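Side-chain contacts in peptidoglycan-recognition protein LB (Drosophila melanogaster, PDB 7NSZ), which hydrolyses the amide bond between N-acetylmuramoyl and L-amino acid residues of bacterial peptidoglycan, a zinc-dependent reaction that degrades this immune elicitor: residues G143-D146 against P147-L151; E161-G164 against G165-A169. The protein carries 1 engineered substitution. One frame throughout, in Å; residues are numbered along the deposited sequence.

Contact 1: residues G143-D146 against P147-L151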
loop_
_atom_site.group_PDB
_atom_site.type_symbol
_atom_site.label_atom_id
_atom_site.label_comp_id
_atom_site.label_asym_id
_atom_site.label_seq_id
_atom_site.Cartn_x
_atom_site.Cartn_y
_atom_site.Cartn_z
ATOM N N GLY A 143 2.810 -17.078 1.628
ATOM C CA GLY A 143 2.794 -17.460 0.223
ATOM C C GLY A 143 1.983 -16.506 -0.656
ATOM O O GLY A 143 1.804 -16.823 -1.834
ATOM N N TYR A 144 1.589 -15.343 -0.143
ATOM C CA TYR A 144 0.871 -14.312 -0.941
ATOM C C TYR A 144 1.833 -13.443 -1.743
ATOM O O TYR A 144 1.392 -12.811 -2.740
ATOM C CB TYR A 144 0.017 -13.387 -0.056
ATOM C CG TYR A 144 -1.047 -14.100 0.745
ATOM C CD1 TYR A 144 -1.160 -13.857 2.096
ATOM C CD2 TYR A 144 -1.949 -14.965 0.167
ATOM C CE1 TYR A 144 -2.119 -14.470 2.883
ATOM C CE2 TYR A 144 -2.895 -15.620 0.941
ATOM C CZ TYR A 144 -2.965 -15.373 2.300
ATOM O OH TYR A 144 -3.916 -15.979 3.083
ATOM N N ILE A 145 3.080 -13.305 -1.281
ATOM C CA ILE A 145 4.113 -12.479 -1.958
ATOM C C ILE A 145 5.262 -13.394 -2.380
ATOM O O ILE A 145 5.700 -14.214 -1.537
ATOM C CB ILE A 145 4.610 -11.361 -1.032
ATOM C CG1 ILE A 145 3.465 -10.446 -0.644
ATOM C CG2 ILE A 145 5.730 -10.632 -1.738
ATOM C CD1 ILE A 145 3.820 -9.349 0.291
ATOM N N ASP A 146 5.675 -13.340 -3.630
ATOM C CA ASP A 146 6.796 -14.166 -4.108
ATOM C C ASP A 146 7.998 -13.946 -3.199
ATOM O O ASP A 146 8.342 -12.827 -2.858
ATOM C CB ASP A 146 7.069 -13.799 -5.555
ATOM C CG ASP A 146 7.941 -14.817 -6.236
ATOM O OD1 ASP A 146 7.372 -15.524 -7.098
ATOM O OD2 ASP A 146 9.156 -14.898 -5.855
ATOM N N PRO A 147 8.717 -15.016 -2.781
ATOM C CA PRO A 147 9.929 -14.834 -1.991
ATOM C C PRO A 147 11.024 -14.021 -2.693
ATOM O O PRO A 147 11.783 -13.446 -1.994
ATOM C CB PRO A 147 10.435 -16.263 -1.710
ATOM C CG PRO A 147 9.731 -17.129 -2.719
ATOM C CD PRO A 147 8.431 -16.428 -3.071
ATOM N N ALA A 148 10.993 -13.955 -4.014
ATOM C CA ALA A 148 11.880 -13.090 -4.828
ATOM C C ALA A 148 11.135 -11.871 -5.373
ATOM O O ALA A 148 11.482 -11.364 -6.464
ATOM C CB ALA A 148 12.463 -13.888 -5.961
ATOM N N TYR A 149 10.223 -11.326 -4.568
ATOM C CA TYR A 149 9.462 -10.134 -5.011
ATOM C C TYR A 149 10.423 -8.997 -5.362
ATOM O O TYR A 149 11.513 -8.831 -4.781
ATOM C CB TYR A 149 8.418 -9.753 -3.952
ATOM C CG TYR A 149 9.004 -9.215 -2.687
ATOM C CD1 TYR A 149 9.217 -7.863 -2.495
ATOM C CD2 TYR A 149 9.378 -10.067 -1.651
ATOM C CE1 TYR A 149 9.826 -7.372 -1.367
ATOM C CE2 TYR A 149 9.959 -9.576 -0.495
ATOM C CZ TYR A 149 10.162 -8.222 -0.330
ATOM O OH TYR A 149 10.733 -7.671 0.789
ATOM N N LYS A 150 9.926 -8.136 -6.238
ATOM C CA LYS A 150 10.582 -6.846 -6.515
ATOM C C LYS A 150 9.815 -5.728 -5.824
ATOM O O LYS A 150 8.548 -5.680 -5.959
ATOM C CB LYS A 150 10.697 -6.556 -8.001
ATOM C CG LYS A 150 11.699 -7.479 -8.678
ATOM C CD LYS A 150 11.675 -7.409 -10.187
ATOM C CE LYS A 150 12.611 -8.427 -10.790
ATOM N NZ LYS A 150 11.932 -9.730 -11.013
ATOM N N LEU A 151 10.507 -4.864 -5.121
ATOM C CA LEU A 151 9.949 -3.701 -4.411
ATOM C C LEU A 151 10.126 -2.444 -5.263
ATOM O O LEU A 151 11.299 -2.132 -5.659
ATOM C CB LEU A 151 10.624 -3.574 -3.029
ATOM C CG LEU A 151 10.174 -2.384 -2.199
ATOM C CD1 LEU A 151 8.795 -2.668 -1.601
ATOM C CD2 LEU A 151 11.196 -2.116 -1.115
#

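Contact 2: residues E161-G164 against G165-A169. With ZN (zinc ion), chain B.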
loop_
_atom_site.group_PDB
_atom_site.type_symbol
_atom_site.label_atom_id
_atom_site.label_comp_id
_atom_site.label_asym_id
_atom_site.label_seq_id
_atom_site.Cartn_x
_atom_site.Cartn_y
_atom_site.Cartn_z
ATOM N N GLU A 161 4.887 11.710 -8.342
ATOM C CA GLU A 161 5.805 11.953 -7.206
ATOM C C GLU A 161 5.693 10.857 -6.124
ATOM O O GLU A 161 6.644 10.641 -5.378
ATOM C CB GLU A 161 5.396 13.292 -6.626
ATOM C CG GLU A 161 6.226 13.807 -5.488
ATOM C CD GLU A 161 6.125 15.321 -5.352
ATOM O OE1 GLU A 161 6.915 15.907 -4.596
ATOM O OE2 GLU A 161 5.231 15.917 -5.991
ATOM N N CYS A 162 4.519 10.235 -6.046
ATOM C CA CYS A 162 4.256 9.145 -5.064
ATOM C C CYS A 162 5.399 8.131 -5.109
ATOM O O CYS A 162 5.787 7.646 -6.175
ATOM C CB CYS A 162 2.918 8.512 -5.398
ATOM S SG CYS A 162 2.507 7.199 -4.247
ATOM N N PRO A 163 5.943 7.656 -3.954
ATOM C CA PRO A 163 5.466 7.878 -2.579
ATOM C C PRO A 163 6.076 9.035 -1.780
ATOM O O PRO A 163 6.083 9.022 -0.593
ATOM C CB PRO A 163 5.851 6.534 -1.912
ATOM C CG PRO A 163 7.207 6.199 -2.567
ATOM C CD PRO A 163 6.949 6.574 -4.015
ATOM N N GLY A 164 6.511 10.073 -2.515
ATOM C CA GLY A 164 7.241 11.212 -1.923
ATOM C C GLY A 164 8.723 10.938 -1.971
ATOM O O GLY A 164 9.146 9.832 -1.776
ATOM N N GLY A 165 9.526 11.971 -2.227
ATOM C CA GLY A 165 10.973 11.799 -2.335
ATOM C C GLY A 165 11.591 11.209 -1.086
ATOM O O GLY A 165 12.453 10.370 -1.243
ATOM N N ARG A 166 11.217 11.647 0.099
ATOM C CA ARG A 166 11.863 11.133 1.323
ATOM C C ARG A 166 11.534 9.641 1.513
ATOM O O ARG A 166 12.462 8.845 1.836
ATOM C CB ARG A 166 11.471 11.957 2.546
ATOM C CG ARG A 166 12.243 11.609 3.816
ATOM C CD ARG A 166 13.740 11.841 3.707
ATOM N NE ARG A 166 14.507 11.243 4.775
ATOM C CZ ARG A 166 14.996 10.002 4.748
ATOM N NH1 ARG A 166 14.682 9.211 3.728
ATOM N NH2 ARG A 166 15.762 9.547 5.748
ATOM N N LEU A 167 10.260 9.252 1.390
ATOM C CA LEU A 167 9.907 7.818 1.557
ATOM C C LEU A 167 10.474 7.015 0.387
ATOM O O LEU A 167 10.895 5.897 0.598
ATOM C CB LEU A 167 8.387 7.727 1.662
ATOM C CG LEU A 167 7.837 6.304 1.733
ATOM C CD1 LEU A 167 8.475 5.445 2.814
ATOM C CD2 LEU A 167 6.313 6.370 1.897
ATOM N N PHE A 168 10.578 7.607 -0.804
ATOM C CA PHE A 168 11.227 6.910 -1.923
ATOM C C PHE A 168 12.694 6.574 -1.541
ATOM O O PHE A 168 13.193 5.485 -1.790
ATOM C CB PHE A 168 11.143 7.697 -3.228
ATOM C CG PHE A 168 11.623 6.827 -4.365
ATOM C CD1 PHE A 168 10.888 5.740 -4.787
ATOM C CD2 PHE A 168 12.777 7.135 -5.084
ATOM C CE1 PHE A 168 11.316 4.916 -5.806
ATOM C CE2 PHE A 168 13.190 6.310 -6.113
ATOM C CZ PHE A 168 12.461 5.228 -6.505
ATOM N N ALA A 169 13.415 7.568 -1.003
ATOM C CA ALA A 169 14.824 7.335 -0.616
ATOM C C ALA A 169 14.886 6.259 0.459
ATOM O O ALA A 169 15.806 5.405 0.442
ATOM C CB ALA A 169 15.457 8.633 -0.160
HETATM ZN ZN ZN B . 0.903 6.076 -5.406
HETATM O O HOH W 1 8.783 14.445 -3.428
#

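Contact 1: residues G143-D146 against P147-L151
A tight surface corner, in which D146 reaches over P147 to A148 and Y149, makes up this local contact. It is a type I beta turn with an Asx turn built on it, placed where strand 145-146, soon after helix 126-142, turns the corner into strand 149-153, an outermost strand of the mixed sheet. It illustrates how an aspartate at the first position can close a turn twice, once through its backbone and once through its side chain. The backbone closure is the bond from Y149 N to D146 O, at 3.0 Å. In the side-chain closure A148 N gives its hydrogen to D146 OD2 at 2.8 Å and 154°, and OD2 receives it on its anti lone pair, away from OD1. The carboxylate gets there because CG lies anti to the backbone N (chi1 -165°), beside its own carbonyl carbon, which carries it forward over the start of the turn. With an alanine here, the amide of A148 would probably lose this acceptor, and the turn would keep the backbone bond alone. A short apolar contact backs up the polar ones, with I145 CG2 lying 3.6 Å from Y149 CB. Both side chains also pack on V140 of helix 126-142, and so join the turn to the helix, while the Y149 ring stacks with H176. The Y149 ring stem occupies the position between backbone N and carbonyl carbon (chi1 69°), which brings the ring back beside the turn: D146 O, the oxygen already bonded to Y149 N, lies in plane at the ring edge, 3.2 Å from Y149 CD2.

Contact 2: residues E161-G164 against G165-A169
With CG anti to the backbone N (chi1 176°), L167, whose CB already points toward the 161-164 segment, brings CD2 to 3.8 Å from P163 CB. F168 has the same first torsion (chi1 -171°), but its ring leads away, so that CD1 is the ring atom that comes near the proline, 4.1 Å from P163 CD. A cis peptide bond precedes this proline, directly after C162, whose SG binds the zinc ion at 2.3 Å together with H44 and H154. The helix begins at once: G164 is its N-cap, and G164 O accepts the hydrogen of F168 N at 2.8 Å. At the positive phi of G164, a side chain would collide with the carbonyl oxygen of P163. The first helical amide is served by solvent, since a water accepts from G165 N at 2.8 Å and donates to E161 OE1 at 2.6 Å. The contact thus ties a catalytic-metal ligand to a helix start. Around it, L167 packs on W119 in the loop after strand 110-115, F168 rests on R155 and Q156 beyond strand 149-153, and the zinc joins the segment to H44 of strand 38-45, placing helix 165-171 beside the metal site.

In the fold
Both contacts are short-range and lie on one continuous path, with contact 1 leading into strand 149-153 and contact 2 starting helix 165-171, the next regular element of the chain. Their centres are about 21 Å apart and they do not touch. Contact 1 is a surface corner away from the zinc site, its polar closure made by a carboxylate and a carbonyl of one residue. Contact 2 is partly buried and holds one of the three zinc ligands; proline packing and a helix-starting carbonyl dominate there, with the carboxylate reaching the helix start through a water. Strand 38-45 links the two regions: Y149 rests on V41, and H44 shares the metal with C162.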